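Local coordinates for erythrocyte membrane protein 1 (Plasmodium falciparum, PDB 2XU0), which probably binds host cell-surface receptors, this chain being the N-terminal segment and first Duffy-binding-like domain of the rosetting adhesin from the varO strain, at residues R119-E122 / A128-A131. The protein carries 10 engineered substitutions. Sequence-based numbering, arbitrary orientation.
Sequences RGNE and AACA. Engineered in segment 128-131: Ala128 (natural residue Thr). With MG (magnesium ion), chain C.
Asn121 and Ala128 bring their CA atoms to 5.5 Å where two irregular pieces of one loop, 119-122 and 128-131, meet; the bridge between them is a side chain binding to backbone. The carboxamide of Asn121 pairs with both backbone polar atoms of Ala129: OD1 accepts from Ala129 N at 2.9 Å, nearly straight at 169°, and ND2 donates to Ala129 O at 3.0 Å. Each bond arrives on a lone pair in the carbonyl plane of its acceptor, and Ala129 O lies only 2° out of the amide plane of Asn121. CG of Asn121 stands beside the backbone N, anti to the carbonyl carbon (chi1 -78°), which carries the amide across to Ala129. CB of Ala128, an engineered residue (Thr in the natural sequence), lies 3.6 Å from Asn121 ND2. ND2 also donates to Asn114 O, so both its hydrogens can be used. On the backbone side, Asn121 O binds magnesium at 2.4 Å, alongside Ser115 O, Ile118 O and three waters; Glu122 holds two of these waters through its carboxylate, a second-shell role. Ala128 packs on Lys393 of helix 371-407, Ala129 on Phe312 of helix 311-338; the next residue, Cys130, is disulfide-bonded to Cys113. The Asn121 amide thus links the magnesium-binding part of the loop to its buried part at Ala129, satisfying N-H and C=O there, and three hydrogen bonds set its rotation.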
loop_
_atom_site.group_PDB
_atom_site.type_symbol
_atom_site.label_atom_id
_atom_site.label_comp_id
_atom_site.label_asym_id
_atom_site.label_seq_id
_atom_site.Cartn_x
_atom_site.Cartn_y
_atom_site.Cartn_z
ATOM N N ARG A 119 -8.558 8.965 11.265
ATOM C CA ARG A 119 -9.201 8.563 12.524
ATOM C C ARG A 119 -8.177 7.826 13.355
ATOM O O ARG A 119 -7.522 6.910 12.862
ATOM C CB ARG A 119 -10.431 7.650 12.272
ATOM C CG ARG A 119 -11.316 8.061 11.092
ATOM C CD ARG A 119 -12.341 6.986 10.713
ATOM N NE ARG A 119 -13.394 7.536 9.856
ATOM C CZ ARG A 119 -13.357 7.523 8.531
ATOM N NH1 ARG A 119 -12.341 6.960 7.898
ATOM N NH2 ARG A 119 -14.342 8.063 7.828
ATOM N N GLY A 120 -7.996 8.252 14.597
ATOM C CA GLY A 120 -6.986 7.640 15.444
ATOM C C GLY A 120 -5.694 8.438 15.441
ATOM O O GLY A 120 -4.910 8.328 16.386
ATOM N N ASN A 121 -5.427 9.237 14.379
ATOM C CA ASN A 121 -4.244 10.101 14.431
ATOM C C ASN A 121 -4.682 11.371 15.180
ATOM O O ASN A 121 -5.778 11.882 14.935
ATOM C CB ASN A 121 -3.704 10.463 13.039
ATOM C CG ASN A 121 -2.902 9.389 12.341
ATOM O OD1 ASN A 121 -2.812 8.225 12.778
ATOM N ND2 ASN A 121 -2.411 9.734 11.159
ATOM N N GLU A 122 -3.866 11.821 16.133
ATOM C CA GLU A 122 -4.152 13.026 16.915
ATOM C C GLU A 122 -2.915 13.888 16.981
ATOM O O GLU A 122 -1.803 13.380 16.850
ATOM C CB GLU A 122 -4.613 12.656 18.331
ATOM C CG GLU A 122 -5.972 11.953 18.442
ATOM C CD GLU A 122 -7.185 12.560 17.753
ATOM O OE1 GLU A 122 -7.246 13.804 17.588
ATOM O OE2 GLU A 122 -8.095 11.775 17.399
ATOM N N ALA A 128 1.618 7.538 14.302
ATOM C CA ALA A 128 0.605 7.834 13.282
ATOM C C ALA A 128 0.544 6.837 12.149
ATOM O O ALA A 128 1.565 6.287 11.742
ATOM C CB ALA A 128 0.851 9.231 12.709
ATOM N N ALA A 129 -0.654 6.636 11.607
ATOM C CA ALA A 129 -0.834 5.792 10.415
ATOM C C ALA A 129 -0.644 6.742 9.198
ATOM O O ALA A 129 -0.911 7.952 9.323
ATOM C CB ALA A 129 -2.227 5.188 10.409
ATOM N N CYS A 130 -0.093 6.229 8.070
ATOM C CA CYS A 130 0.154 7.027 6.853
ATOM C C CYS A 130 -0.721 6.542 5.743
ATOM O O CYS A 130 -0.499 5.450 5.243
ATOM C CB CYS A 130 1.633 7.020 6.443
ATOM S SG CYS A 130 2.725 7.926 7.580
ATOM N N ALA A 131 -1.697 7.344 5.340
ATOM C CA ALA A 131 -2.567 6.988 4.209
ATOM C C ALA A 131 -1.730 7.126 2.946
ATOM O O ALA A 131 -1.148 8.187 2.739
ATOM C CB ALA A 131 -3.797 7.887 4.153
HETATM MG MG MG C . -7.693 12.267 13.615
HETATM O O HOH W 1 -9.072 10.913 15.039
HETATM O O HOH W 2 -8.153 14.336 14.838
HETATM O O HOH W 3 -9.667 12.598 12.196
#